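Side-chain contacts in peptidoglycan glycosyltransferase (Burkholderia ambifaria, PDB 5UY7), which is a penicillin-binding protein whose modelled part is a transpeptidase domain, built of helices packed around an antiparallel sheet as in the beta-lactamase clan: residues A[436-441]-A[485-490]; A[278-283]-A[330-335]. All blocks are in the same frame, centred on the assembly; numbering follows the deposited sequence.

Interaction 1 of 2, residues A[436-441]-A[485-490]; sequences TMLETV and APMPNP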
loop_
_atom_site.group_PDB
_atom_site.type_symbol
_atom_site.label_atom_id
_atom_site.label_comp_id
_atom_site.label_asym_id
_atom_site.label_seq_id
_atom_site.Cartn_x
_atom_site.Cartn_y
_atom_site.Cartn_z
ATOM N N THR A 436 2.817 -12.905 3.194
ATOM C CA THR A 436 1.851 -13.929 3.590
ATOM C C THR A 436 0.618 -13.288 4.218
ATOM O O THR A 436 -0.523 -13.670 3.905
ATOM C CB THR A 436 2.522 -14.927 4.546
ATOM O OG1 THR A 436 3.581 -15.605 3.849
ATOM C CG2 THR A 436 1.522 -15.969 5.093
ATOM N N MET A 437 0.822 -12.291 5.086
ATOM C CA MET A 437 -0.314 -11.608 5.701
ATOM C C MET A 437 -1.136 -10.851 4.666
ATOM O O MET A 437 -2.368 -10.810 4.755
ATOM C CB MET A 437 0.179 -10.659 6.792
ATOM C CG MET A 437 0.897 -11.378 7.924
ATOM S SD MET A 437 1.572 -10.140 9.046
ATOM C CE MET A 437 2.447 -11.191 10.217
ATOM N N LEU A 438 -0.474 -10.240 3.683
ATOM C CA LEU A 438 -1.216 -9.475 2.677
ATOM C C LEU A 438 -2.136 -10.369 1.851
ATOM O O LEU A 438 -3.187 -9.911 1.393
ATOM C CB LEU A 438 -0.252 -8.728 1.756
ATOM C CG LEU A 438 0.494 -7.535 2.360
ATOM C CD1 LEU A 438 1.426 -6.954 1.306
ATOM C CD2 LEU A 438 -0.459 -6.451 2.887
ATOM N N GLU A 439 -1.756 -11.631 1.635
ATOM C CA GLU A 439 -2.652 -12.549 0.932
ATOM C C GLU A 439 -3.949 -12.762 1.698
ATOM O O GLU A 439 -5.006 -12.971 1.083
ATOM C CB GLU A 439 -1.986 -13.907 0.710
ATOM C CG GLU A 439 -0.838 -13.910 -0.248
ATOM C CD GLU A 439 -0.400 -15.330 -0.609
ATOM O OE1 GLU A 439 -1.218 -16.089 -1.169
ATOM O OE2 GLU A 439 0.748 -15.681 -0.282
ATOM N N THR A 440 -3.894 -12.758 3.041
ATOM C CA THR A 440 -5.113 -13.023 3.803
ATOM C C THR A 440 -6.125 -11.897 3.664
ATOM O O THR A 440 -7.314 -12.114 3.925
ATOM C CB THR A 440 -4.813 -13.268 5.293
ATOM O OG1 THR A 440 -4.445 -12.041 5.949
ATOM C CG2 THR A 440 -3.703 -14.319 5.465
ATOM N N VAL A 441 -5.681 -10.714 3.231
ATOM C CA VAL A 441 -6.568 -9.560 3.103
ATOM C C VAL A 441 -7.646 -9.814 2.055
ATOM O O VAL A 441 -8.787 -9.363 2.198
ATOM C CB VAL A 441 -5.743 -8.306 2.755
ATOM C CG1 VAL A 441 -6.663 -7.139 2.417
ATOM C CG2 VAL A 441 -4.793 -7.945 3.897
ATOM N N ALA A 485 1.635 -8.788 -7.083
ATOM C CA ALA A 485 1.213 -10.034 -7.714
ATOM C C ALA A 485 2.366 -10.586 -8.536
ATOM O O ALA A 485 3.119 -9.808 -9.120
ATOM C CB ALA A 485 -0.007 -9.806 -8.624
ATOM N N PRO A 486 2.518 -11.909 -8.623
ATOM C CA PRO A 486 1.784 -12.940 -7.894
ATOM C C PRO A 486 2.554 -13.289 -6.635
ATOM O O PRO A 486 3.777 -13.188 -6.628
ATOM C CB PRO A 486 1.766 -14.114 -8.875
ATOM C CG PRO A 486 3.062 -13.986 -9.618
ATOM C CD PRO A 486 3.407 -12.501 -9.643
ATOM N N MET A 487 1.871 -13.710 -5.609
ATOM C CA MET A 487 2.585 -14.201 -4.447
ATOM C C MET A 487 3.033 -15.639 -4.702
ATOM O O MET A 487 2.409 -16.361 -5.493
ATOM C CB MET A 487 1.683 -14.131 -3.221
ATOM C CG MET A 487 1.171 -12.727 -2.916
ATOM S SD MET A 487 2.498 -11.628 -2.375
ATOM C CE MET A 487 1.533 -10.451 -1.407
ATOM N N PRO A 488 4.102 -16.098 -4.029
ATOM C CA PRO A 488 4.840 -15.384 -2.978
ATOM C C PRO A 488 5.982 -14.510 -3.471
ATOM O O PRO A 488 6.592 -13.816 -2.652
ATOM C CB PRO A 488 5.403 -16.515 -2.144
ATOM C CG PRO A 488 5.727 -17.547 -3.174
ATOM C CD PRO A 488 4.607 -17.471 -4.198
ATOM N N ASN A 489 6.280 -14.544 -4.771
ATOM C CA ASN A 489 7.403 -13.797 -5.340
ATOM C C ASN A 489 6.868 -12.822 -6.380
ATOM O O ASN A 489 6.882 -13.109 -7.587
ATOM C CB ASN A 489 8.437 -14.744 -5.943
ATOM C CG ASN A 489 9.021 -15.680 -4.910
ATOM O OD1 ASN A 489 9.382 -15.255 -3.810
ATOM N ND2 ASN A 489 9.086 -16.958 -5.241
ATOM N N PRO A 490 6.415 -11.646 -5.960
ATOM C CA PRO A 490 5.687 -10.785 -6.895
ATOM C C PRO A 490 6.565 -10.214 -7.990
ATOM O O PRO A 490 7.769 -9.977 -7.822
ATOM C CB PRO A 490 5.116 -9.671 -6.008
ATOM C CG PRO A 490 5.845 -9.771 -4.706
ATOM C CD PRO A 490 6.333 -11.168 -4.567
#
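The carboxylate oxygen OE2 of E439 is held in a salt bridge by the R457 side chain, and the same oxygen lies 3.5 Å from CB of M487, so the charged end of one side chain rests on the root of the other. Nearer the backbone, CG of E439 meets CG of M487 at 3.5 Å, and CD of E439 is 3.5 Å from CB of M487. The side chains of E439 and M487 thus run antiparallel alongside one another, methylene beside methylene. E439 reaches out extended beyond CG (chi2 -169°), whereas M487 bends at chi2 (-68°), which swings its thioether end off the glutamate and sets CE 4.0 Å from CB of L438. The methionine thus covers two neighbouring residues of helix 428-442 from the loop that links strands 477-485 and 492-499. Cis peptide bonds precede both P486 and P488, on either side of M487 in the sequence. L438 also packs on M484 and on P274 of helix 273-282, close to an SxxK pattern consistent with the active-site motif of this family. The backbone of the same arginine pairs with that of M487, and a sulfate ion lies about 5 Å from the E439 side chain. Across the contact itself the adhesion is all van der Waals: the glutamate lends its carbon chain to the methionine, while its charge is probably balanced by the arginine side chain.

Interaction 2 of 2, residues A[278-283]-A[330-335]; sequences SLALDL and TKIAMT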
loop_
_atom_site.group_PDB
_atom_site.type_symbol
_atom_site.label_atom_id
_atom_site.label_comp_id
_atom_site.label_asym_id
_atom_site.label_seq_id
_atom_site.Cartn_x
_atom_site.Cartn_y
_atom_site.Cartn_z
ATOM N N SER A 278 5.310 -4.589 9.713
ATOM C CA SER A 278 6.651 -4.896 9.216
ATOM C C SER A 278 7.724 -4.430 10.192
ATOM O O SER A 278 8.664 -5.172 10.505
ATOM C CB SER A 278 6.883 -4.245 7.850
ATOM O OG SER A 278 6.080 -4.830 6.842
ATOM N N LEU A 279 7.610 -3.191 10.673
ATOM C CA LEU A 279 8.658 -2.671 11.546
ATOM C C LEU A 279 8.707 -3.424 12.870
ATOM O O LEU A 279 9.792 -3.756 13.354
ATOM C CB LEU A 279 8.451 -1.172 11.787
ATOM C CG LEU A 279 9.545 -0.506 12.624
ATOM C CD1 LEU A 279 10.913 -0.609 11.952
ATOM C CD2 LEU A 279 9.165 0.949 12.891
ATOM N N ALA A 280 7.545 -3.711 13.472
ATOM C CA ALA A 280 7.549 -4.434 14.744
ATOM C C ALA A 280 8.127 -5.839 14.589
ATOM O O ALA A 280 8.830 -6.333 15.482
ATOM C CB ALA A 280 6.131 -4.490 15.316
ATOM N N LEU A 281 7.840 -6.503 13.468
ATOM C CA LEU A 281 8.500 -7.779 13.186
ATOM C C LEU A 281 10.007 -7.597 13.040
ATOM O O LEU A 281 10.799 -8.356 13.616
ATOM C CB LEU A 281 7.928 -8.398 11.905
ATOM C CG LEU A 281 6.460 -8.820 11.980
ATOM C CD1 LEU A 281 5.952 -9.163 10.579
ATOM C CD2 LEU A 281 6.341 -10.035 12.901
ATOM N N ASP A 282 10.420 -6.591 12.261
ATOM C CA ASP A 282 11.833 -6.393 11.969
ATOM C C ASP A 282 12.622 -6.059 13.229
ATOM O O ASP A 282 13.788 -6.453 13.364
ATOM C CB ASP A 282 11.989 -5.282 10.929
ATOM C CG ASP A 282 13.051 -5.587 9.895
ATOM O OD1 ASP A 282 13.063 -6.720 9.362
ATOM O OD2 ASP A 282 13.869 -4.688 9.618
ATOM N N LEU A 283 12.011 -5.315 14.152
ATOM C CA LEU A 283 12.650 -4.976 15.419
ATOM C C LEU A 283 12.538 -6.091 16.445
ATOM O O LEU A 283 13.026 -5.921 17.570
ATOM C CB LEU A 283 12.043 -3.686 15.982
ATOM C CG LEU A 283 12.324 -2.450 15.129
ATOM C CD1 LEU A 283 11.601 -1.217 15.660
ATOM C CD2 LEU A 283 13.827 -2.211 15.084
ATOM N N THR A 330 -2.485 -0.064 16.608
ATOM C CA THR A 330 -2.076 0.826 17.688
ATOM C C THR A 330 -1.269 0.079 18.739
ATOM O O THR A 330 -0.213 0.549 19.171
ATOM C CB THR A 330 -3.307 1.469 18.327
ATOM O OG1 THR A 330 -3.948 2.318 17.369
ATOM C CG2 THR A 330 -2.913 2.289 19.570
ATOM N N LYS A 331 -1.760 -1.084 19.173
ATOM C CA LYS A 331 -1.067 -1.782 20.253
ATOM C C LYS A 331 0.300 -2.269 19.795
ATOM O O LYS A 331 1.266 -2.244 20.571
ATOM C CB LYS A 331 -1.926 -2.935 20.779
ATOM C CG LYS A 331 -3.173 -2.434 21.522
ATOM C CD LYS A 331 -3.858 -3.551 22.269
ATOM C CE LYS A 331 -5.054 -3.030 23.038
ATOM N NZ LYS A 331 -5.532 -4.060 23.989
ATOM N N ILE A 332 0.405 -2.692 18.534
ATOM C CA ILE A 332 1.703 -3.055 17.979
ATOM C C ILE A 332 2.604 -1.826 17.894
ATOM O O ILE A 332 3.787 -1.878 18.252
ATOM C CB ILE A 332 1.501 -3.733 16.613
ATOM C CG1 ILE A 332 0.840 -5.099 16.811
ATOM C CG2 ILE A 332 2.813 -3.865 15.879
ATOM C CD1 ILE A 332 0.386 -5.746 15.474
ATOM N N ALA A 333 2.050 -0.690 17.461
ATOM C CA ALA A 333 2.843 0.533 17.393
ATOM C C ALA A 333 3.378 0.939 18.757
ATOM O O ALA A 333 4.473 1.508 18.846
ATOM C CB ALA A 333 2.003 1.674 16.810
ATOM N N MET A 334 2.632 0.665 19.828
ATOM C CA MET A 334 3.074 1.081 21.154
ATOM C C MET A 334 4.266 0.279 21.670
ATOM O O MET A 334 4.849 0.667 22.687
ATOM C CB MET A 334 1.904 1.005 22.139
ATOM C CG MET A 334 0.789 2.008 21.844
ATOM S SD MET A 334 1.314 3.736 21.966
ATOM C CE MET A 334 1.477 4.178 20.245
ATOM N N THR A 335 4.645 -0.810 20.995
ATOM C CA THR A 335 5.884 -1.507 21.305
ATOM C C THR A 335 7.104 -0.815 20.718
ATOM O O THR A 335 8.221 -1.289 20.933
ATOM C CB THR A 335 5.847 -2.959 20.800
ATOM O OG1 THR A 335 5.961 -2.982 19.373
ATOM C CG2 THR A 335 4.555 -3.654 21.214
#
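A280 and I332 meet through methyls alone, and neither side chain carries a flat group; the one plane beside their contact is the backbone carbonyl of I332, in which OG1 of T335 lies. That hydroxyl approaches I332 O at 2.7 Å with a C=O...donor angle of 156°, and the backbone N of T335 binds the same oxygen at 3.1 Å. This is helix-helix packing in the helical part of a transpeptidase domain of the beta-lactamase clan: helix 273-282 lies against the C-terminal part of helix 326-333. The backbones come near at this point, with CA of A280 and CA of I332 6.8 Å apart, a closeness that the short alanine side chain permits. T335 stands at the border of the contact. With chi1 at 73° its hydroxyl turns back over the preceding turn, which both brings OG1 to the I332 carbonyl and leaves it 4.3 Å from CB of A280, near the methyl but not bonded to it. Two donors of T335 thus converge on I332 O, tying T335 back to I332, and R285 binds T335 O just beyond. M341 of helix 338-347 touches both L279 and A333. I332 uses its branches differently. A chi1 of -69° folds the ethyl arm, from CG1 on, past the alanine, and directs the CG2 methyl onto it. The two methyls meet nearly tip to tip: CB of A280 and CG2 of I332 stand 3.4 Å apart, tighter than usual for two carbons.

Overall arrangement
Helix 273-282 connects the two sites: L281 on segment 278-283 packs against M437 on segment 436-441, CD1 of L281 to CE of M437 at 4.1 Å, although the contact centres lie about 20 Å apart. Both contacts are largely buried, with the centre of interaction 1 nearer that of the chain (about 12 Å, against about 17 Å for interaction 2). Interaction 1 joins helix 428-442 to a loop of the five-stranded sheet and covers twice the surface, using long flexible side chains and a carboxylate paired with an arginine outside the two segments. Interaction 2 joins helix to helix within the helical part, where the short A280 side chain probably allows a closer backbone approach and the T335-I332 bonds lie within segment 330-335.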